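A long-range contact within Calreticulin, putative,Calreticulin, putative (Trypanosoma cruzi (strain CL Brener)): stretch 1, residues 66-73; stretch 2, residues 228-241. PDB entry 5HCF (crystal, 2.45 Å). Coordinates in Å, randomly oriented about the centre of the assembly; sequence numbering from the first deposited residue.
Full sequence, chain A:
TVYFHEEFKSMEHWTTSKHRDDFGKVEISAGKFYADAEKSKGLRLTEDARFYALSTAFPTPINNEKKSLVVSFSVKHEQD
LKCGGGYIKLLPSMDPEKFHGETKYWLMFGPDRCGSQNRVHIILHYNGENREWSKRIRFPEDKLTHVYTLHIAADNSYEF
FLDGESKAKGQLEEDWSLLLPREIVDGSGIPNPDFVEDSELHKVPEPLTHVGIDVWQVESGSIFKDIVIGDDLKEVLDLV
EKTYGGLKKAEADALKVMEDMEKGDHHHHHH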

# COMPACT_ATOMS: atom_id res chain seq x y z
N LYS A 66 -2.28 -21.27 -2.77
CA LYS A 66 -2.98 -21.93 -1.67
C LYS A 66 -2.49 -21.47 -0.30
O LYS A 66 -2.47 -22.24 0.66
CB LYS A 66 -2.90 -23.45 -1.80
CG LYS A 66 -3.77 -24.02 -2.93
CD LYS A 66 -3.77 -25.56 -2.89
CE LYS A 66 -4.73 -26.13 -3.93
NZ LYS A 66 -6.16 -25.82 -3.53
N LYS A 67 -2.10 -20.21 -0.23
CA LYS A 67 -1.49 -19.63 0.96
C LYS A 67 -1.92 -18.17 1.08
O LYS A 67 -2.32 -17.54 0.10
CB LYS A 67 0.04 -19.73 0.92
CG LYS A 67 0.56 -21.15 0.93
CD LYS A 67 2.05 -21.18 0.63
CE LYS A 67 2.85 -20.49 1.72
NZ LYS A 67 2.67 -21.16 3.04
N SER A 68 -1.87 -17.64 2.30
CA SER A 68 -2.21 -16.25 2.53
C SER A 68 -1.10 -15.31 2.05
O SER A 68 0.06 -15.71 1.93
CB SER A 68 -2.48 -16.00 4.02
OG SER A 68 -3.78 -16.45 4.38
N LEU A 69 -1.49 -14.08 1.77
CA LEU A 69 -0.53 -13.03 1.48
C LEU A 69 -0.94 -11.78 2.23
O LEU A 69 -2.07 -11.30 2.07
CB LEU A 69 -0.43 -12.77 -0.03
CG LEU A 69 0.59 -11.71 -0.44
CD1 LEU A 69 2.00 -12.21 -0.19
CD2 LEU A 69 0.42 -11.32 -1.90
N VAL A 70 -0.04 -11.27 3.06
CA VAL A 70 -0.32 -10.09 3.86
C VAL A 70 0.66 -8.97 3.53
O VAL A 70 1.88 -9.17 3.57
CB VAL A 70 -0.27 -10.39 5.36
CG1 VAL A 70 -0.71 -9.18 6.18
CG2 VAL A 70 -1.13 -11.60 5.69
N VAL A 71 0.12 -7.79 3.23
CA VAL A 71 0.91 -6.60 2.93
C VAL A 71 0.63 -5.51 3.95
O VAL A 71 -0.52 -5.21 4.25
CB VAL A 71 0.62 -6.05 1.51
CG1 VAL A 71 1.76 -5.15 1.04
CG2 VAL A 71 0.40 -7.18 0.53
N SER A 72 1.69 -4.91 4.47
CA SER A 72 1.54 -3.84 5.44
C SER A 72 2.61 -2.77 5.25
O SER A 72 3.74 -3.08 4.88
CB SER A 72 1.59 -4.39 6.86
OG SER A 72 1.12 -3.43 7.80
N PHE A 73 2.23 -1.51 5.47
CA PHE A 73 3.17 -0.40 5.47
C PHE A 73 2.51 0.80 6.11
O PHE A 73 1.29 0.84 6.26
CB PHE A 73 3.63 -0.07 4.05
CG PHE A 73 2.63 0.72 3.25
CD1 PHE A 73 1.55 0.09 2.65
CD2 PHE A 73 2.78 2.09 3.09
CE1 PHE A 73 0.63 0.82 1.91
CE2 PHE A 73 1.86 2.82 2.35
CZ PHE A 73 0.79 2.18 1.76
N VAL A 228 5.98 -4.53 5.09
CA VAL A 228 6.04 -5.94 5.47
C VAL A 228 5.20 -6.82 4.55
O VAL A 228 4.08 -6.47 4.18
CB VAL A 228 5.56 -6.15 6.91
CG1 VAL A 228 5.77 -7.59 7.33
CG2 VAL A 228 6.29 -5.21 7.86
N ILE A 229 5.76 -7.96 4.17
CA ILE A 229 5.03 -8.93 3.36
C ILE A 229 5.29 -10.35 3.87
O ILE A 229 6.44 -10.73 4.12
CB ILE A 229 5.40 -8.82 1.87
CG1 ILE A 229 5.26 -7.37 1.40
CG2 ILE A 229 4.52 -9.74 1.02
CD1 ILE A 229 5.64 -7.15 -0.05
N GLY A 230 4.22 -11.13 4.02
CA GLY A 230 4.31 -12.48 4.55
C GLY A 230 3.08 -13.32 4.23
O GLY A 230 2.24 -12.93 3.42
N ASP A 231 2.99 -14.49 4.85
CA ASP A 231 1.87 -15.39 4.60
C ASP A 231 1.06 -15.69 5.86
O ASP A 231 0.19 -16.57 5.85
CB ASP A 231 2.37 -16.70 3.97
CG ASP A 231 3.34 -17.45 4.87
OD1 ASP A 231 3.59 -17.01 6.00
OD2 ASP A 231 3.88 -18.48 4.42
N ASP A 232 1.36 -14.98 6.94
CA ASP A 232 0.63 -15.15 8.19
C ASP A 232 0.18 -13.80 8.74
O ASP A 232 0.99 -12.88 8.89
CB ASP A 232 1.50 -15.87 9.22
CG ASP A 232 0.78 -16.07 10.54
OD1 ASP A 232 0.74 -15.13 11.35
OD2 ASP A 232 0.25 -17.18 10.76
N LEU A 233 -1.11 -13.69 9.05
CA LEU A 233 -1.69 -12.40 9.44
C LEU A 233 -1.29 -11.95 10.85
O LEU A 233 -0.91 -10.80 11.04
CB LEU A 233 -3.21 -12.46 9.34
CG LEU A 233 -3.93 -11.17 9.75
CD1 LEU A 233 -3.43 -9.99 8.92
CD2 LEU A 233 -5.43 -11.33 9.61
N LYS A 234 -1.41 -12.85 11.83
CA LYS A 234 -1.04 -12.51 13.20
C LYS A 234 0.41 -12.08 13.31
O LYS A 234 0.74 -11.14 14.03
CB LYS A 234 -1.30 -13.67 14.16
CG LYS A 234 -2.76 -13.83 14.56
CD LYS A 234 -3.03 -15.21 15.16
CE LYS A 234 -4.49 -15.38 15.53
NZ LYS A 234 -4.76 -16.75 16.03
N GLU A 235 1.28 -12.78 12.59
CA GLU A 235 2.70 -12.46 12.56
C GLU A 235 2.95 -11.01 12.14
O GLU A 235 3.74 -10.30 12.75
CB GLU A 235 3.43 -13.41 11.61
CG GLU A 235 4.89 -13.58 11.97
CD GLU A 235 5.58 -14.62 11.11
OE1 GLU A 235 5.53 -14.47 9.87
OE2 GLU A 235 6.16 -15.57 11.67
N VAL A 236 2.26 -10.59 11.09
CA VAL A 236 2.39 -9.24 10.57
C VAL A 236 1.79 -8.22 11.54
O VAL A 236 2.38 -7.16 11.77
CB VAL A 236 1.71 -9.10 9.20
CG1 VAL A 236 1.62 -7.64 8.79
CG2 VAL A 236 2.45 -9.93 8.17
N LEU A 237 0.64 -8.54 12.11
CA LEU A 237 -0.02 -7.65 13.07
C LEU A 237 0.80 -7.54 14.35
O LEU A 237 0.83 -6.48 14.98
CB LEU A 237 -1.43 -8.14 13.38
CG LEU A 237 -2.42 -8.07 12.22
CD1 LEU A 237 -3.75 -8.72 12.58
CD2 LEU A 237 -2.63 -6.63 11.78
N ASP A 238 1.48 -8.62 14.73
CA ASP A 238 2.41 -8.58 15.85
C ASP A 238 3.55 -7.62 15.56
O ASP A 238 4.00 -6.88 16.43
CB ASP A 238 2.97 -9.97 16.15
CG ASP A 238 1.96 -10.86 16.85
OD1 ASP A 238 0.99 -10.33 17.42
OD2 ASP A 238 2.15 -12.10 16.82
N LEU A 239 4.01 -7.64 14.31
CA LEU A 239 5.10 -6.78 13.88
C LEU A 239 4.66 -5.32 13.83
O LEU A 239 5.48 -4.41 14.00
CB LEU A 239 5.62 -7.23 12.51
CG LEU A 239 7.00 -6.74 12.08
CD1 LEU A 239 8.06 -7.23 13.04
CD2 LEU A 239 7.31 -7.20 10.66
N VAL A 240 3.37 -5.10 13.59
CA VAL A 240 2.81 -3.75 13.56
C VAL A 240 2.75 -3.17 14.97
O VAL A 240 2.98 -1.98 15.17
CB VAL A 240 1.40 -3.73 12.94
CG1 VAL A 240 0.76 -2.37 13.12
CG2 VAL A 240 1.46 -4.08 11.46
N GLU A 241 2.45 -4.02 15.95
CA GLU A 241 2.48 -3.60 17.34
C GLU A 241 3.88 -3.17 17.75
O GLU A 241 4.05 -2.18 18.45
CB GLU A 241 1.98 -4.72 18.26
CG GLU A 241 0.57 -4.52 18.76
CD GLU A 241 0.46 -3.33 19.70
OE1 GLU A 241 1.40 -3.10 20.48
OE2 GLU A 241 -0.58 -2.63 19.65

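Val 70 is the residue to read first. It has the largest area covered by the other stretch, and it serves two partners at once, a strand through its backbone and a helix through its side chain. Strand 69-73 runs antiparallel to strand 228-230, at 172° between their directions, and Val 70 sits opposite Gly 230 in a hydrogen-bonded pair. Val 70 N donates to Gly 230 O at 2.8 Å, and Gly 230 N returns a bond to Val 70 O at 3.1 Å. Two residues on, the same pattern repeats: Ser 72 N reaches Val 228 O at 2.9 Å, and Val 228 N reaches Ser 72 O at 2.7 Å. Four backbone bonds in two hydrogen-bonded pairs fix the register seen here.

The side chains carry the contact to the helix above the sheet. Beyond Gly 230 the chain leaves the strand, turns through Asp 231 and Asp 232, and comes back as helix 233-241 over the face that carries Val 70 and Ser 72. The helix runs nearly along strand 69-73, 13° between directions and 8.8 Å between axes at closest approach. Val 70, with chi1 in t, puts CG1 3.9 Å from Leu 233 CD1 and 3.8 Å from Val 236 CG2, while its CG2 lies 3.9 Å from Leu 233 CA. A short branched side chain suits this place, filling the gap under the first turn with both methyls. Gly 230 beside it adds no side chain to this face.

Ser 72 covers nearly as much surface as Asp 231 and continues the same face. Its CB meets Val 236 CG1 at 3.8 Å, and its OG lies 3.7 Å from Val 240 CG2. Val 236 and Val 240, one turn apart, both point toward the strand, so the i, i+4 spacing of the helix matches the alternation of the strand. A buried hydroxyl needs a partner, and Ser 72 OG finds one elsewhere in the structure; the valines pack close against this small side chain.

Asp 231 works at the open end of the strand pair. Its CA and CB both lie 3.2 Å from Ser 68 O, the former a CA-H...O contact, so backbone packing accounts for part of its burial. With chi1 in p, its carboxylate forms a salt bridge with Lys 67, whose NZ is 3.2 Å from OD2, a weak hydrogen bond by geometry. Charge is affordable here because Lys 67 is exposed and Asp 231 only partly buried. Asp 232 has a different task, accepting from Glu 235 N at its OD1, 2.7 Å away, and so capping the helix that covers Val 70.

On the reverse face, Val 71 and Ile 229 form the non-hydrogen-bonded pair, with Val 71 CG1 4.2 Å from Ile 229 CG1. Leu 69 CD1 adds a closer contact with Ile 229 CG2, at 3.7 Å. Together the stretches bury 572 Å².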